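Local coordinates for arginase 1, mitochondrial (Arabidopsis thaliana, PDB 6VSU), which hydrolyses L-arginine to urea and L-ornithine with two manganese ions per subunit, and also converts agmatine to putrescine, at residues D164-I169 and S247-C252; A283-A288 and A316-K321. All coordinates share one frame; numbering follows the deposited sequence.

Interaction 1 of 2, residues D164-I169 and S247-C252; sequences DAHPDI and SIDVDC. With MN (manganese (II) ion), chain B; MN (manganese (II) ion), chain C; ORN (L-ornithine), chain D.
Asp164 and Asp249 both hold CG anti to the backbone N (chi1 -163° and 179°), whereas Asp251 turns CG between its own N and carbonyl carbon; together these torsions point three carboxylates at the binuclear manganese centre of the arginase fold, at the C-terminal ends of parallel strands 158-163 and 244-249. Asp164 bridges the two metals, OD1 on the chain B ion and OD2 on the chain C ion, each at 2.2 Å. Asp249 OD2 also reaches both, 2.3 Å from the chain B ion and a longer 2.6 Å from the chain C ion. Asp251 chelates the chain B ion through both oxygens, and His166 ND1 and a bridging water complete its shell. Asp168 OD2, His140 and a second water join the chain C ion. Metal charge probably offsets the repulsion between Asp164 OD1 and Asp251 OD1, 2.9 Å apart. An Asx turn shapes each segment: His166 N donates to Asp164 OD1, and Asp251 N to Asp249 OD1. Ornithine CD lies over the centre of the His166 ring, with Ala165 CB on the opposite face. Asp251 OD1, besides its metal bond, accepts a nearly straight bond from Ala165 N (3.0 Å, 167°), which approaches from above the carboxylate plane.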
ATOM      1  N   ASP E 164      10.168 -22.941  11.930  1.00 18.58           N
ATOM      2  CA  ASP E 164       9.965 -22.734  10.491  1.00 17.74           C
ATOM      3  C   ASP E 164       8.655 -23.366  10.053  1.00 18.29           C
ATOM      4  O   ASP E 164       8.278 -24.426  10.622  1.00 18.98           O
ATOM      5  CB  ASP E 164      11.155 -23.363   9.815  1.00 16.84           C
ATOM      6  CG  ASP E 164      11.387 -22.930   8.384  1.00 16.49           C
ATOM      7  OD1 ASP E 164      10.376 -22.732   7.662  1.00 16.87           O
ATOM      8  OD2 ASP E 164      12.576 -22.824   8.022  1.00 15.39           O
ATOM      9  N   ALA E 165       7.993 -22.780   9.050  1.00 17.99           N
ATOM     10  CA  ALA E 165       6.848 -23.423   8.365  1.00 18.89           C
ATOM     11  C   ALA E 165       7.310 -24.696   7.580  1.00 19.14           C
ATOM     12  O   ALA E 165       6.473 -25.555   7.299  1.00 19.63           O
ATOM     13  CB  ALA E 165       6.138 -22.413   7.466  1.00 19.05           C
ATOM     14  N   HIS E 166       8.592 -24.774   7.209  1.00 19.01           N
ATOM     15  CA  HIS E 166       9.200 -25.696   6.219  1.00 20.13           C
ATOM     16  C   HIS E 166      10.326 -26.457   6.887  1.00 20.28           C
ATOM     17  O   HIS E 166      11.095 -25.848   7.604  1.00 20.72           O
ATOM     18  CB  HIS E 166       9.786 -24.893   5.031  1.00 20.06           C
ATOM     19  CG  HIS E 166       8.801 -23.937   4.427  1.00 20.72           C
ATOM     20  ND1 HIS E 166       8.760 -22.572   4.791  1.00 19.37           N
ATOM     21  CD2 HIS E 166       7.779 -24.167   3.562  1.00 21.45           C
ATOM     22  CE1 HIS E 166       7.757 -22.035   4.168  1.00 20.44           C
ATOM     23  NE2 HIS E 166       7.140 -22.982   3.399  1.00 21.42           N
ATOM     24  N   PRO E 167      10.516 -27.772   6.657  1.00 21.65           N
ATOM     25  CA  PRO E 167      11.640 -28.501   7.270  1.00 21.62           C
ATOM     26  C   PRO E 167      13.013 -28.249   6.639  1.00 22.22           C
ATOM     27  O   PRO E 167      13.986 -28.557   7.231  1.00 21.46           O
ATOM     28  CB  PRO E 167      11.229 -29.972   7.143  1.00 22.79           C
ATOM     29  CG  PRO E 167      10.190 -29.982   6.084  1.00 24.08           C
ATOM     30  CD  PRO E 167       9.527 -28.631   6.017  1.00 22.97           C
ATOM     31  N   ASP E 168      13.042 -27.702   5.422  1.00 23.95           N
ATOM     32  CA  ASP E 168      14.274 -27.372   4.656  1.00 24.92           C
ATOM     33  C   ASP E 168      15.239 -28.566   4.574  1.00 25.32           C
ATOM     34  O   ASP E 168      16.457 -28.416   4.798  1.00 24.81           O
ATOM     35  CB  ASP E 168      14.888 -26.105   5.239  1.00 25.16           C
ATOM     36  CG  ASP E 168      13.976 -24.910   5.028  1.00 25.82           C
ATOM     37  OD1 ASP E 168      13.102 -24.991   4.153  1.00 27.91           O
ATOM     38  OD2 ASP E 168      14.163 -23.918   5.725  1.00 27.46           O
ATOM     39  N   ILE E 169      14.750 -29.726   4.193  1.00 26.71           N
ATOM     40  CA  ILE E 169      15.550 -30.959   4.358  1.00 28.18           C
ATOM     41  C   ILE E 169      15.522 -31.815   3.097  1.00 29.54           C
ATOM     42  O   ILE E 169      15.936 -33.023   3.150  1.00 30.78           O
ATOM     43  CB  ILE E 169      15.030 -31.623   5.622  1.00 29.75           C
ATOM     44  CG1 ILE E 169      16.163 -32.409   6.255  1.00 32.15           C
ATOM     45  CG2 ILE E 169      13.787 -32.468   5.405  1.00 30.95           C
ATOM     46  CD1 ILE E 169      15.786 -32.949   7.616  1.00 35.36           C
ATOM     47  N   SER E 247      17.597 -21.602  15.192  1.00 17.02           N
ATOM     48  CA  SER E 247      17.380 -21.011  13.850  1.00 17.03           C
ATOM     49  C   SER E 247      15.910 -20.634  13.734  1.00 17.10           C
ATOM     50  O   SER E 247      15.028 -21.528  13.807  1.00 16.37           O
ATOM     51  CB  SER E 247      17.808 -21.952  12.741  1.00 18.01           C
ATOM     52  OG  SER E 247      17.506 -21.404  11.467  1.00 19.13           O
ATOM     53  N   ILE E 248      15.639 -19.345  13.517  1.00 17.66           N
ATOM     54  CA  ILE E 248      14.244 -18.867  13.364  1.00 16.77           C
ATOM     55  C   ILE E 248      14.085 -18.413  11.943  1.00 16.42           C
ATOM     56  O   ILE E 248      14.640 -17.363  11.583  1.00 17.42           O
ATOM     57  CB  ILE E 248      13.908 -17.768  14.371  1.00 16.60           C
ATOM     58  CG1 ILE E 248      14.337 -18.196  15.780  1.00 17.24           C
ATOM     59  CG2 ILE E 248      12.428 -17.473  14.268  1.00 16.39           C
ATOM     60  CD1 ILE E 248      13.745 -17.354  16.903  1.00 17.04           C
ATOM     61  N   ASP E 249      13.255 -19.102  11.205  1.00 16.61           N
ATOM     62  CA  ASP E 249      12.707 -18.539   9.942  1.00 16.81           C
ATOM     63  C   ASP E 249      11.483 -17.754  10.370  1.00 17.50           C
ATOM     64  O   ASP E 249      10.656 -18.272  11.088  1.00 17.65           O
ATOM     65  CB  ASP E 249      12.387 -19.648   8.970  1.00 16.99           C
ATOM     66  CG  ASP E 249      11.792 -19.265   7.630  1.00 17.36           C
ATOM     67  OD1 ASP E 249      11.149 -18.193   7.503  1.00 17.08           O
ATOM     68  OD2 ASP E 249      11.963 -20.078   6.714  1.00 17.95           O
ATOM     69  N   VAL E 250      11.450 -16.485  10.032  1.00 17.95           N
ATOM     70  CA  VAL E 250      10.321 -15.580  10.355  1.00 18.54           C
ATOM     71  C   VAL E 250       8.990 -16.197   9.896  1.00 17.69           C
ATOM     72  O   VAL E 250       7.993 -15.908  10.536  1.00 16.21           O
ATOM     73  CB  VAL E 250      10.648 -14.215   9.721  1.00 19.80           C
ATOM     74  CG1 VAL E 250       9.463 -13.343   9.671  1.00 21.64           C
ATOM     75  CG2 VAL E 250      11.714 -13.496  10.506  1.00 19.53           C
ATOM     76  N   ASP E 251       8.977 -17.101   8.896  1.00 18.21           N
ATOM     77  CA  ASP E 251       7.721 -17.731   8.425  1.00 19.80           C
ATOM     78  C   ASP E 251       7.253 -18.818   9.397  1.00 19.06           C
ATOM     79  O   ASP E 251       6.195 -19.338   9.173  1.00 18.27           O
ATOM     80  CB  ASP E 251       7.776 -18.217   6.975  1.00 22.04           C
ATOM     81  CG  ASP E 251       8.600 -19.481   6.754  1.00 22.87           C
ATOM     82  OD1 ASP E 251       8.814 -20.234   7.731  1.00 22.74           O
ATOM     83  OD2 ASP E 251       9.083 -19.631   5.632  1.00 25.48           O
ATOM     84  N   CYS E 252       7.927 -19.057  10.509  1.00 19.40           N
ATOM     85  CA  CYS E 252       7.317 -19.868  11.618  1.00 20.17           C
ATOM     86  C   CYS E 252       6.050 -19.182  12.122  1.00 19.74           C
ATOM     87  O   CYS E 252       5.111 -19.877  12.538  1.00 21.07           O
ATOM     88  CB  CYS E 252       8.308 -20.123  12.749  1.00 19.92           C
ATOM     89  SG  CYS E 252       8.738 -18.695  13.782  1.00 21.65           S
TER
HETATM   90 MN    MN B 401      10.270 -21.375   5.955  1.00 21.88          MN
HETATM   91 MN    MN C 402      13.417 -22.172   6.124  1.00 25.10          MN
HETATM   92  N   ORN D 404       8.249 -24.630  -2.208  1.00 57.38           N
HETATM   93  CA  ORN D 404       9.307 -24.867  -1.195  1.00 58.61           C
HETATM   94  CB  ORN D 404       9.364 -23.694  -0.219  1.00 56.00           C
HETATM   95  CG  ORN D 404      10.660 -23.585   0.564  1.00 52.19           C
HETATM   96  CD  ORN D 404      10.671 -22.393   1.502  1.00 55.29           C
HETATM   97  NE  ORN D 404      11.663 -22.450   2.574  1.00 51.28           N
HETATM   98  C   ORN D 404       9.021 -26.170  -0.436  1.00 61.89           C
HETATM   99  O   ORN D 404       8.265 -26.988  -0.960  1.00 50.57           O
HETATM  100  OXT ORN D 404       9.579 -26.312   0.649  1.00 55.04           O
HETATM  101  O   HOH W   1      11.715 -22.597   4.914  1.00 22.74           O
HETATM  102  O   HOH W   2      13.819 -21.903   3.745  1.00 43.24           O

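Interaction 2 of 2, residues A283-A288 and A316-K321. With GOL (glycerol), chain F.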
ATOM      1  N   ALA E 283      18.477 -23.784  28.015  1.00 23.84           N
ATOM      2  CA  ALA E 283      19.527 -23.989  27.006  1.00 22.96           C
ATOM      3  C   ALA E 283      20.732 -23.108  27.282  1.00 22.30           C
ATOM      4  O   ALA E 283      20.552 -22.003  27.652  1.00 22.31           O
ATOM      5  CB  ALA E 283      18.993 -23.709  25.636  1.00 21.64           C
ATOM      6  N   ASP E 284      21.921 -23.627  27.026  1.00 21.92           N
ATOM      7  CA  ASP E 284      23.131 -22.805  26.889  1.00 21.94           C
ATOM      8  C   ASP E 284      23.239 -22.492  25.408  1.00 20.73           C
ATOM      9  O   ASP E 284      23.711 -23.349  24.646  1.00 20.93           O
ATOM     10  CB  ASP E 284      24.313 -23.545  27.498  1.00 23.00           C
ATOM     11  CG  ASP E 284      25.614 -22.846  27.256  1.00 23.37           C
ATOM     12  OD1 ASP E 284      25.585 -21.646  26.810  1.00 22.61           O
ATOM     13  OD2 ASP E 284      26.648 -23.508  27.529  1.00 25.64           O
ATOM     14  N   VAL E 285      22.751 -21.334  25.003  1.00 20.19           N
ATOM     15  CA  VAL E 285      22.608 -21.001  23.557  1.00 19.46           C
ATOM     16  C   VAL E 285      23.948 -20.492  23.074  1.00 19.47           C
ATOM     17  O   VAL E 285      24.474 -19.535  23.647  1.00 20.40           O
ATOM     18  CB  VAL E 285      21.483 -19.983  23.306  1.00 19.20           C
ATOM     19  CG1 VAL E 285      21.359 -19.648  21.815  1.00 19.02           C
ATOM     20  CG2 VAL E 285      20.150 -20.495  23.844  1.00 19.33           C
ATOM     21  N   VAL E 286      24.504 -21.143  22.082  1.00 19.54           N
ATOM     22  CA  VAL E 286      25.896 -20.891  21.628  1.00 20.26           C
ATOM     23  C   VAL E 286      25.825 -20.074  20.368  1.00 19.66           C
ATOM     24  O   VAL E 286      26.799 -19.439  20.050  1.00 20.66           O
ATOM     25  CB  VAL E 286      26.698 -22.175  21.384  1.00 20.95           C
ATOM     26  CG1 VAL E 286      27.033 -22.833  22.729  1.00 22.38           C
ATOM     27  CG2 VAL E 286      26.008 -23.150  20.423  1.00 20.50           C
ATOM     28  N   GLY E 287      24.669 -20.051  19.738  1.00 19.03           N
ATOM     29  CA  GLY E 287      24.459 -19.203  18.568  1.00 18.70           C
ATOM     30  C   GLY E 287      23.020 -19.273  18.093  1.00 18.30           C
ATOM     31  O   GLY E 287      22.274 -20.182  18.539  1.00 17.95           O
ATOM     32  N   ALA E 288      22.664 -18.372  17.187  1.00 17.64           N
ATOM     33  CA  ALA E 288      21.297 -18.296  16.666  1.00 17.25           C
ATOM     34  C   ALA E 288      21.310 -17.612  15.300  1.00 17.32           C
ATOM     35  O   ALA E 288      22.272 -16.945  14.952  1.00 17.89           O
ATOM     36  CB  ALA E 288      20.405 -17.592  17.668  1.00 16.67           C
ATOM     37  N   ALA E 316      19.068 -12.157  21.893  1.00 17.91           N
ATOM     38  CA  ALA E 316      20.264 -11.529  22.451  1.00 18.09           C
ATOM     39  C   ALA E 316      20.161 -11.655  23.978  1.00 18.87           C
ATOM     40  O   ALA E 316      21.168 -11.905  24.593  1.00 18.75           O
ATOM     41  CB  ALA E 316      20.375 -10.084  22.015  1.00 17.81           C
ATOM     42  N   ALA E 317      18.977 -11.413  24.550  1.00 19.48           N
ATOM     43  CA  ALA E 317      18.800 -11.413  26.022  1.00 20.76           C
ATOM     44  C   ALA E 317      19.073 -12.817  26.554  1.00 21.36           C
ATOM     45  O   ALA E 317      19.532 -12.938  27.683  1.00 22.81           O
ATOM     46  CB  ALA E 317      17.412 -10.942  26.391  1.00 20.55           C
ATOM     47  N   LYS E 318      18.850 -13.829  25.719  1.00 21.23           N
ATOM     48  CA  LYS E 318      19.040 -15.236  26.095  1.00 22.01           C
ATOM     49  C   LYS E 318      20.494 -15.686  25.901  1.00 21.73           C
ATOM     50  O   LYS E 318      20.991 -16.549  26.673  1.00 21.59           O
ATOM     51  CB  LYS E 318      18.098 -16.065  25.236  1.00 22.00           C
ATOM     52  CG  LYS E 318      18.026 -17.508  25.635  1.00 23.64           C
ATOM     53  CD  LYS E 318      16.779 -18.184  25.131  1.00 23.95           C
ATOM     54  CE  LYS E 318      16.556 -19.508  25.836  1.00 23.68           C
ATOM     55  NZ  LYS E 318      15.856 -19.271  27.100  1.00 25.11           N
ATOM     56  N   ILE E 319      21.126 -15.246  24.823  1.00 20.75           N
ATOM     57  CA  ILE E 319      22.531 -15.638  24.540  1.00 20.83           C
ATOM     58  C   ILE E 319      23.444 -14.931  25.571  1.00 21.43           C
ATOM     59  O   ILE E 319      24.330 -15.584  26.116  1.00 21.53           O
ATOM     60  CB  ILE E 319      22.860 -15.365  23.056  1.00 20.58           C
ATOM     61  CG1 ILE E 319      22.014 -16.276  22.154  1.00 19.97           C
ATOM     62  CG2 ILE E 319      24.366 -15.462  22.760  1.00 20.75           C
ATOM     63  CD1 ILE E 319      22.092 -15.898  20.689  1.00 19.76           C
ATOM     64  N   SER E 320      23.194 -13.669  25.895  1.00 21.10           N
ATOM     65  CA  SER E 320      24.134 -12.871  26.714  1.00 22.97           C
ATOM     66  C   SER E 320      23.934 -13.231  28.176  1.00 24.53           C
ATOM     67  O   SER E 320      22.792 -13.429  28.562  1.00 25.01           O
ATOM     68  CB  SER E 320      23.961 -11.410  26.502  1.00 22.63           C
ATOM     69  OG  SER E 320      24.158 -11.082  25.143  1.00 21.53           O
ATOM     70  N   LYS E 321      25.004 -13.337  28.947  1.00 26.93           N
ATOM     71  CA  LYS E 321      24.881 -13.664  30.378  1.00 29.61           C
ATOM     72  C   LYS E 321      26.157 -13.273  31.080  1.00 31.21           C
ATOM     73  O   LYS E 321      27.100 -12.845  30.396  1.00 30.91           O
ATOM     74  CB  LYS E 321      24.543 -15.146  30.553  1.00 30.94           C
ATOM     75  CG  LYS E 321      25.573 -16.105  30.002  1.00 31.76           C
ATOM     76  CD  LYS E 321      24.960 -17.400  29.569  1.00 32.08           C
ATOM     77  CE  LYS E 321      26.027 -18.445  29.358  1.00 33.41           C
ATOM     78  NZ  LYS E 321      25.407 -19.677  28.838  1.00 34.86           N
ATOM     79  OXT LYS E 321      26.112 -13.398  32.306  1.00 33.23           O
TER
HETATM   80  C1  GOL F 405      18.413 -18.073  29.622  1.00 49.74           C
HETATM   81  O1  GOL F 405      17.153 -17.419  29.745  1.00 58.55           O
HETATM   82  C2  GOL F 405      18.213 -19.540  29.301  1.00 51.74           C
HETATM   83  O2  GOL F 405      18.930 -19.885  28.110  1.00 46.98           O
HETATM   84  C3  GOL F 405      18.586 -20.458  30.451  1.00 48.45           C
HETATM   85  O3  GOL F 405      18.510 -21.826  30.068  1.00 37.82           O
HETATM   86  O   HOH W   3      21.841 -19.205  26.840  1.00 24.96           O
HETATM   87  O   HOH W   4      22.351 -20.242  29.555  1.00 37.36           O
HETATM   88  O   HOH W   5      24.490 -18.249  26.060  1.00 24.89           O
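Val285, at the start of strand 285-291, packs against Ile319, in the last turn of helix 303-319, which lies against the central parallel sheet of this alpha/beta arginase fold. The apolar core is small. Ile319 keeps CG1 beside its backbone N (chi1 -65°), which drives CG1 across Val285 CG1 at a tight 3.5 Å; beyond it the tip, CD1, rests 3.9 Å from Ala288 CB. Lys318 lays its aliphatic chain crosswise over the other branch of the valine, CG 4.1 Å from Val285 CG2. The charged contacts flank this core. Lys318 bends at chi4 (85°), and its NZ is hydrogen-bonded to the carbonyls of Leu278 and Leu281, where helix 271-280 ends; a glycerol beside it takes only a weak bond from NZ. An alanine in place of Lys318 would probably leave those two carbonyls without their ammonium partner and uncover Val285 CG2. At the C-terminus Lys321 stretches out beyond CG, and its NZ forms a salt bridge with Asp284 OD1 at 2.8 Å, coming from well above the carboxylate plane. Arg132 of strand 131-136 grips the same oxygen. Waters tie the backbones together: one accepts from Val285 N at 3.0 Å and also lies beside the carbonyls of Ala283 and Lys318. Another sits 2.7 Å from Val285 O and 2.7 Å from Ile319 O.

Interactions 1 and 2 occupy neighbouring strands of one parallel sheet, joined by a beta-alpha-beta crossover in which helix 271-280 connects strands 244-249 and 285-291. Their centres lie 19 Å apart and their nearest atoms about 5 Å, without touching. Interaction 1 builds the metal site at the C-terminal ends of the strands; interaction 2 packs the start of strand 285-291 against the end of helix 303-319, with Ala288 still about 10 Å from His140, side chain to side chain. Helix 303-319 reaches both: its Leu311 and Leu315 touch Ile248. Val285 touches Ile246, and Ser247 OG is hydrogen-bonded to Asp289 and to the metal ligand His140.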